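Local coordinates for ribonucleoside-diphosphate reductase (Pseudomonas aeruginosa, PDB 5IM3), which probably catalyses the reduction of ribonucleoside diphosphates to deoxyribonucleotides for DNA synthesis and is allosterically regulated by nucleotides such as dATP, at residues A630-D635 with C701-E706; K654-G659 with G760-N765. All coordinates share one frame; numbering follows the deposited sequence.

Both contacts lie in the ten-stranded alpha-beta barrel domain, on the same side of the chain's centre and about 9 Å apart between centres. Contact 1 packs helix 620-640 against helix 679-707. It is buried around Leu703 and more exposed at Glu706, where a salt bridge closes it. Contact 2 is buried and joins the turn after helix 646-655 to a loop; backbone carbonyls and polar side chains do most of the work. Their segments alternate along the chain. Asp635 of contact 1 ties them together: its OD2 pairs with Arg762 and its OD1 with Arg656, the two arginines that meet in contact 2. Asn763 probably also donates to OD1.

Contact 1: A630-D635 with C701-E706; sequences AVRMLD and CDLADE
Helix-helix packing joins Val631, Arg632 and Asp635 of helix 620-640 to Leu703 and Glu706 of helix 679-707, in the barrel domain of the reductase. The local axes approach to 10.6 Å and cross at -52°. Leu703 is the central apolar residue. Leu703 CD1 lies 3.8 Å from Val631 CG1. The same methyl meets CB of Asp635, and these two side chains reach toward each other tip to tip. Leu703 CD2 packs 3.6 Å from Arg632 NH1 and also touches the arginine CG. CD1 thus meets Val631 and the CB of Asp635, and CD2 meets the arginine.

Arg632 has CG anti to the backbone N (chi1 -173°) and stays extended to NE. Its guanidinium grips Glu706 end-on. Arg632 NH1 binds Glu706 OE1 at 2.9 Å. Arg632 NH2 binds Glu706 OE2 at 2.8 Å. Both bonds are nearly straight and lie close to the guanidinium plane. Both carboxylate oxygens are met on their syn sides. The two planes are 30° apart, so the pair is bidentate but not coplanar. Two bonds restrict rotation of either group about the other.

NH2 also pairs with Glu334, a second carboxylate that probably offsets the nearby positive charges of Arg340 and Arg707. Asp635 turns its polar end to other partners: OD1 takes Arg656 and probably Asn763, and OD2 takes Arg762 and Arg707. Phe344 of helix 337-349 packs on Arg632. A buried leucine beside a bidentate arginine-glutamate bridge makes this a helix-helix interface with an apolar centre and a charged margin, within the helical layer of the alpha-beta barrel.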
ATOM      1  N   ALA A 630      53.483 -14.035  16.549  1.00 53.72           N
ATOM      2  CA  ALA A 630      52.132 -14.487  16.233  1.00 50.23           C
ATOM      3  C   ALA A 630      52.162 -15.634  15.231  1.00 51.17           C
ATOM      4  O   ALA A 630      51.506 -16.663  15.427  1.00 48.85           O
ATOM      5  CB  ALA A 630      51.310 -13.321  15.688  1.00 49.92           C
ATOM      6  N   VAL A 631      52.919 -15.471  14.143  1.00 55.33           N
ATOM      7  CA  VAL A 631      52.971 -16.506  13.115  1.00 54.78           C
ATOM      8  C   VAL A 631      53.523 -17.801  13.694  1.00 55.62           C
ATOM      9  O   VAL A 631      53.033 -18.893  13.385  1.00 53.02           O
ATOM     10  CB  VAL A 631      53.801 -16.021  11.910  1.00 56.74           C
ATOM     11  CG1 VAL A 631      53.990 -17.146  10.894  1.00 56.23           C
ATOM     12  CG2 VAL A 631      53.130 -14.819  11.251  1.00 54.49           C
ATOM     13  N   ARG A 632      54.551 -17.707  14.541  1.00 52.54           N
ATOM     14  CA  ARG A 632      55.103 -18.909  15.154  1.00 52.25           C
ATOM     15  C   ARG A 632      54.051 -19.625  15.991  1.00 51.85           C
ATOM     16  O   ARG A 632      53.885 -20.846  15.890  1.00 50.74           O
ATOM     17  CB  ARG A 632      56.319 -18.561  16.011  1.00 54.53           C
ATOM     18  CG  ARG A 632      57.052 -19.785  16.541  1.00 55.52           C
ATOM     19  CD  ARG A 632      58.202 -19.406  17.463  1.00 57.07           C
ATOM     20  NE  ARG A 632      59.007 -20.568  17.827  1.00 55.48           N
ATOM     21  CZ  ARG A 632      60.050 -21.007  17.131  1.00 58.94           C
ATOM     22  NH1 ARG A 632      60.431 -20.383  16.024  1.00 57.44           N
ATOM     23  NH2 ARG A 632      60.720 -22.078  17.543  1.00 58.67           N
ATOM     24  N   MET A 633      53.327 -18.877  16.826  1.00 51.77           N
ATOM     25  CA  MET A 633      52.268 -19.481  17.629  1.00 52.81           C
ATOM     26  C   MET A 633      51.230 -20.161  16.745  1.00 51.20           C
ATOM     27  O   MET A 633      50.753 -21.257  17.065  1.00 50.20           O
ATOM     28  CB  MET A 633      51.611 -18.418  18.507  1.00 54.47           C
ATOM     29  CG  MET A 633      52.560 -17.810  19.526  1.00 55.13           C
ATOM     30  SD  MET A 633      51.873 -16.377  20.371  1.00 57.32           S
ATOM     31  CE  MET A 633      50.500 -17.100  21.261  1.00 54.83           C
ATOM     32  N   LEU A 634      50.871 -19.531  15.623  1.00 49.10           N
ATOM     33  CA  LEU A 634      49.887 -20.134  14.729  1.00 48.48           C
ATOM     34  C   LEU A 634      50.443 -21.386  14.064  1.00 47.89           C
ATOM     35  O   LEU A 634      49.718 -22.368  13.872  1.00 46.86           O
ATOM     36  CB  LEU A 634      49.434 -19.120  13.679  1.00 46.00           C
ATOM     37  CG  LEU A 634      48.524 -17.994  14.180  1.00 49.34           C
ATOM     38  CD1 LEU A 634      48.189 -17.023  13.054  1.00 47.68           C
ATOM     39  CD2 LEU A 634      47.243 -18.546  14.799  1.00 47.24           C
ATOM     40  N   ASP A 635      51.730 -21.377  13.709  1.00 49.34           N
ATOM     41  CA  ASP A 635      52.327 -22.577  13.138  1.00 52.15           C
ATOM     42  C   ASP A 635      52.355 -23.705  14.161  1.00 53.79           C
ATOM     43  O   ASP A 635      52.161 -24.875  13.810  1.00 52.95           O
ATOM     44  CB  ASP A 635      53.733 -22.277  12.624  1.00 52.59           C
ATOM     45  CG  ASP A 635      54.224 -23.319  11.631  1.00 55.24           C
ATOM     46  OD1 ASP A 635      53.483 -23.621  10.672  1.00 54.99           O
ATOM     47  OD2 ASP A 635      55.340 -23.845  11.809  1.00 56.05           O
ATOM     48  N   CYS A 701      59.107 -17.046   6.320  1.00 57.74           N
ATOM     49  CA  CYS A 701      60.417 -17.441   5.810  1.00 61.39           C
ATOM     50  C   CYS A 701      61.341 -17.876   6.942  1.00 62.90           C
ATOM     51  O   CYS A 701      62.157 -18.790   6.770  1.00 64.98           O
ATOM     52  CB  CYS A 701      61.052 -16.289   5.027  1.00 62.38           C
ATOM     53  SG  CYS A 701      60.156 -15.764   3.550  1.00 63.53           S
ATOM     54  N   ASP A 702      61.241 -17.224   8.103  1.00 64.79           N
ATOM     55  CA  ASP A 702      62.099 -17.585   9.227  1.00 64.69           C
ATOM     56  C   ASP A 702      61.761 -18.973   9.757  1.00 63.71           C
ATOM     57  O   ASP A 702      62.661 -19.746  10.106  1.00 65.32           O
ATOM     58  CB  ASP A 702      61.976 -16.544  10.340  1.00 66.40           C
ATOM     59  CG  ASP A 702      62.397 -15.156   9.894  1.00 67.92           C
ATOM     60  OD1 ASP A 702      63.057 -15.042   8.839  1.00 69.74           O
ATOM     61  OD2 ASP A 702      62.071 -14.180  10.602  1.00 67.63           O
ATOM     62  N   LEU A 703      60.470 -19.307   9.826  1.00 62.00           N
ATOM     63  CA  LEU A 703      60.078 -20.650  10.244  1.00 62.19           C
ATOM     64  C   LEU A 703      60.522 -21.696   9.229  1.00 61.35           C
ATOM     65  O   LEU A 703      60.898 -22.813   9.606  1.00 63.00           O
ATOM     66  CB  LEU A 703      58.566 -20.713  10.457  1.00 57.55           C
ATOM     67  CG  LEU A 703      58.011 -19.770  11.528  1.00 57.63           C
ATOM     68  CD1 LEU A 703      56.495 -19.871  11.581  1.00 56.23           C
ATOM     69  CD2 LEU A 703      58.616 -20.066  12.899  1.00 57.71           C
ATOM     70  N   ALA A 704      60.494 -21.354   7.939  1.00 58.54           N
ATOM     71  CA  ALA A 704      60.966 -22.288   6.921  1.00 60.55           C
ATOM     72  C   ALA A 704      62.446 -22.595   7.101  1.00 64.59           C
ATOM     73  O   ALA A 704      62.885 -23.729   6.877  1.00 65.01           O
ATOM     74  CB  ALA A 704      60.707 -21.720   5.527  1.00 59.69           C
ATOM     75  N   ASP A 705      63.233 -21.593   7.502  1.00 67.59           N
ATOM     76  CA  ASP A 705      64.653 -21.825   7.745  1.00 69.84           C
ATOM     77  C   ASP A 705      64.870 -22.742   8.941  1.00 69.86           C
ATOM     78  O   ASP A 705      65.841 -23.507   8.965  1.00 70.92           O
ATOM     79  CB  ASP A 705      65.373 -20.494   7.967  1.00 71.75           C
ATOM     80  CG  ASP A 705      65.306 -19.582   6.756  1.00 73.17           C
ATOM     81  OD1 ASP A 705      65.261 -20.095   5.620  1.00 73.80           O
ATOM     82  OD2 ASP A 705      65.307 -18.347   6.942  1.00 73.97           O
ATOM     83  N   GLU A 706      63.978 -22.688   9.929  1.00 69.51           N
ATOM     84  CA  GLU A 706      64.132 -23.445  11.166  1.00 68.62           C
ATOM     85  C   GLU A 706      63.419 -24.791  11.123  1.00 64.55           C
ATOM     86  O   GLU A 706      63.912 -25.770  11.690  1.00 65.80           O
ATOM     87  CB  GLU A 706      63.603 -22.619  12.344  1.00 69.44           C
ATOM     88  CG  GLU A 706      63.711 -23.303  13.699  1.00 71.62           C
ATOM     89  CD  GLU A 706      63.044 -22.507  14.806  1.00 72.73           C
ATOM     90  OE1 GLU A 706      62.866 -21.280  14.638  1.00 71.23           O
ATOM     91  OE2 GLU A 706      62.687 -23.112  15.839  1.00 73.44           O
TER

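Contact 2: K654-G659 with G760-N765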
ATOM      1  N   LYS A 654      49.918 -31.049   5.407  1.00 53.71           N
ATOM      2  CA  LYS A 654      50.460 -30.931   4.056  1.00 55.08           C
ATOM      3  C   LYS A 654      50.792 -29.483   3.718  1.00 52.63           C
ATOM      4  O   LYS A 654      51.866 -29.191   3.179  1.00 52.52           O
ATOM      5  CB  LYS A 654      49.461 -31.490   3.040  1.00 55.17           C
ATOM      6  CG  LYS A 654      49.793 -32.868   2.486  1.00 58.56           C
ATOM      7  CD  LYS A 654      48.600 -33.434   1.722  1.00 57.69           C
ATOM      8  CE  LYS A 654      48.971 -34.651   0.898  1.00 62.94           C
ATOM      9  NZ  LYS A 654      49.715 -34.287  -0.342  1.00 65.24           N
ATOM     10  N   HIS A 655      49.879 -28.560   4.033  1.00 50.29           N
ATOM     11  CA  HIS A 655      49.945 -27.192   3.535  1.00 50.88           C
ATOM     12  C   HIS A 655      50.197 -26.150   4.613  1.00 47.63           C
ATOM     13  O   HIS A 655      50.649 -25.049   4.287  1.00 45.31           O
ATOM     14  CB  HIS A 655      48.638 -26.837   2.810  1.00 48.80           C
ATOM     15  CG  HIS A 655      48.162 -27.902   1.873  1.00 50.39           C
ATOM     16  ND1 HIS A 655      48.931 -28.373   0.831  1.00 52.46           N
ATOM     17  CD2 HIS A 655      46.998 -28.592   1.824  1.00 49.55           C
ATOM     18  CE1 HIS A 655      48.261 -29.307   0.179  1.00 52.50           C
ATOM     19  NE2 HIS A 655      47.084 -29.458   0.762  1.00 51.52           N
ATOM     20  N   ARG A 656      49.902 -26.461   5.869  1.00 48.57           N
ATOM     21  CA  ARG A 656      50.164 -25.572   6.995  1.00 50.52           C
ATOM     22  C   ARG A 656      49.675 -24.143   6.754  1.00 51.24           C
ATOM     23  O   ARG A 656      50.452 -23.187   6.869  1.00 52.13           O
ATOM     24  CB  ARG A 656      51.647 -25.571   7.344  1.00 49.75           C
ATOM     25  CG  ARG A 656      52.275 -26.955   7.507  1.00 52.53           C
ATOM     26  CD  ARG A 656      53.639 -26.863   8.188  1.00 53.38           C
ATOM     27  NE  ARG A 656      53.505 -26.404   9.569  1.00 52.35           N
ATOM     28  CZ  ARG A 656      53.332 -27.210  10.614  1.00 52.79           C
ATOM     29  NH1 ARG A 656      53.288 -28.526  10.450  1.00 54.81           N
ATOM     30  NH2 ARG A 656      53.206 -26.700  11.831  1.00 53.64           N
ATOM     31  N   PRO A 657      48.397 -23.955   6.434  1.00 50.32           N
ATOM     32  CA  PRO A 657      47.860 -22.595   6.369  1.00 45.23           C
ATOM     33  C   PRO A 657      47.556 -22.053   7.754  1.00 43.05           C
ATOM     34  O   PRO A 657      47.173 -22.785   8.668  1.00 42.31           O
ATOM     35  CB  PRO A 657      46.575 -22.764   5.553  1.00 46.94           C
ATOM     36  CG  PRO A 657      46.121 -24.140   5.886  1.00 41.25           C
ATOM     37  CD  PRO A 657      47.376 -24.959   6.077  1.00 44.00           C
ATOM     38  N   VAL A 658      47.745 -20.744   7.900  1.00 42.66           N
ATOM     39  CA  VAL A 658      47.335 -20.020   9.092  1.00 44.19           C
ATOM     40  C   VAL A 658      46.583 -18.779   8.638  1.00 44.94           C
ATOM     41  O   VAL A 658      46.584 -18.419   7.460  1.00 44.23           O
ATOM     42  CB  VAL A 658      48.530 -19.644  10.004  1.00 45.68           C
ATOM     43  CG1 VAL A 658      49.279 -20.904  10.448  1.00 44.43           C
ATOM     44  CG2 VAL A 658      49.475 -18.679   9.299  1.00 44.58           C
ATOM     45  N   GLY A 659      45.927 -18.126   9.595  1.00 48.94           N
ATOM     46  CA  GLY A 659      45.184 -16.913   9.308  1.00 48.24           C
ATOM     47  C   GLY A 659      45.388 -15.842  10.360  1.00 48.14           C
ATOM     48  O   GLY A 659      44.663 -15.798  11.357  1.00 48.21           O
ATOM     49  N   GLY A 760      61.643 -20.665   0.058  1.00 62.13           N
ATOM     50  CA  GLY A 760      60.825 -21.460   0.953  1.00 61.85           C
ATOM     51  C   GLY A 760      60.136 -20.656   2.034  1.00 62.83           C
ATOM     52  O   GLY A 760      60.744 -19.765   2.638  1.00 64.36           O
ATOM     53  N   ILE A 761      58.860 -20.950   2.283  1.00 64.08           N
ATOM     54  CA  ILE A 761      58.166 -20.440   3.457  1.00 64.91           C
ATOM     55  C   ILE A 761      57.456 -21.600   4.139  1.00 61.68           C
ATOM     56  O   ILE A 761      57.272 -22.677   3.567  1.00 60.32           O
ATOM     57  CB  ILE A 761      57.165 -19.304   3.139  1.00 64.61           C
ATOM     58  CG1 ILE A 761      56.070 -19.774   2.185  1.00 65.85           C
ATOM     59  CG2 ILE A 761      57.893 -18.112   2.556  1.00 68.00           C
ATOM     60  CD1 ILE A 761      55.000 -18.725   1.978  1.00 66.33           C
ATOM     61  N   ARG A 762      57.056 -21.355   5.383  1.00 55.66           N
ATOM     62  CA  ARG A 762      56.534 -22.398   6.251  1.00 53.86           C
ATOM     63  C   ARG A 762      55.037 -22.619   6.087  1.00 51.83           C
ATOM     64  O   ARG A 762      54.538 -23.676   6.488  1.00 49.06           O
ATOM     65  CB  ARG A 762      56.851 -22.041   7.710  1.00 52.70           C
ATOM     66  CG  ARG A 762      56.340 -23.014   8.763  1.00 50.79           C
ATOM     67  CD  ARG A 762      56.949 -24.397   8.622  1.00 53.39           C
ATOM     68  NE  ARG A 762      56.552 -25.258   9.730  1.00 53.51           N
ATOM     69  CZ  ARG A 762      56.862 -26.544   9.831  1.00 53.80           C
ATOM     70  NH1 ARG A 762      57.575 -27.134   8.882  1.00 56.05           N
ATOM     71  NH2 ARG A 762      56.455 -27.241  10.883  1.00 54.59           N
ATOM     72  N   ASN A 763      54.314 -21.666   5.499  1.00 52.03           N
ATOM     73  CA  ASN A 763      52.858 -21.693   5.504  1.00 51.61           C
ATOM     74  C   ASN A 763      52.314 -21.317   4.132  1.00 51.49           C
ATOM     75  O   ASN A 763      52.751 -20.328   3.536  1.00 52.98           O
ATOM     76  CB  ASN A 763      52.313 -20.735   6.567  1.00 49.10           C
ATOM     77  CG  ASN A 763      52.959 -20.939   7.922  1.00 50.11           C
ATOM     78  OD1 ASN A 763      53.878 -20.213   8.305  1.00 50.52           O
ATOM     79  ND2 ASN A 763      52.479 -21.933   8.657  1.00 49.34           N
ATOM     80  N   SER A 764      51.348 -22.101   3.643  1.00 46.79           N
ATOM     81  CA  SER A 764      50.765 -21.844   2.328  1.00 51.29           C
ATOM     82  C   SER A 764      49.936 -20.569   2.318  1.00 47.41           C
ATOM     83  O   SER A 764      49.893 -19.866   1.301  1.00 46.33           O
ATOM     84  CB  SER A 764      49.899 -23.031   1.893  1.00 48.83           C
ATOM     85  OG  SER A 764      48.852 -23.261   2.819  1.00 45.29           O
ATOM     86  N   ASN A 765      49.264 -20.267   3.423  1.00 46.83           N
ATOM     87  CA  ASN A 765      48.515 -19.033   3.591  1.00 47.51           C
ATOM     88  C   ASN A 765      48.856 -18.459   4.958  1.00 50.80           C
ATOM     89  O   ASN A 765      49.093 -19.203   5.915  1.00 50.00           O
ATOM     90  CB  ASN A 765      46.996 -19.266   3.464  1.00 45.90           C
ATOM     91  CG  ASN A 765      46.561 -19.569   2.035  1.00 45.16           C
ATOM     92  OD1 ASN A 765      46.119 -18.678   1.308  1.00 45.00           O
ATOM     93  ND2 ASN A 765      46.678 -20.832   1.631  1.00 42.71           N
TER
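Arg762 opens the contact and lays its NH2 over the face of the Arg656 guanidinium. The two guanidinium planes are 28° apart. Arg762 NH2 sits 3.1 Å from Arg656 CZ, over the centre of that face, while Arg656 NE lies over the other group toward its rim. Arg656 bends at chi3 (66°), which places NE near Arg762.

Next, Asn763 ND2 donates to Arg656 O at 3.0 Å, with that oxygen in the amide plane. Asn763 ND2 also packs 3.8 Å from Val658 CG1. It probably also donates to Asp635 OD1, while Asn763 OD1 is bound by Ser700.

Ser764 grips His655 O twice. Ser764 N donates to His655 O at 3.1 Å, nearly along the C=O axis. Ser764 OG donates to His655 O at 2.9 Å from above the carbonyl plane. OG stands between the backbone N and the carbonyl carbon (chi1 59°). Ser764 OG also packs 3.6 Å from Pro657 CB.

Asn765 ends the walk. Asn765 O accepts a nearly straight bond from Val658 N at 2.9 Å, and Asn765 CB rests against Pro657 CB.

Arg656 leaves the helix with positive phi, and the loop supplies donors to the carbonyls of His655 and Arg656 at that helix end. Two like charges lie one over the other in a largely buried setting. Asp635, bound to NE of both, and Asp639, at Arg656 NH1, probably offset their repulsion.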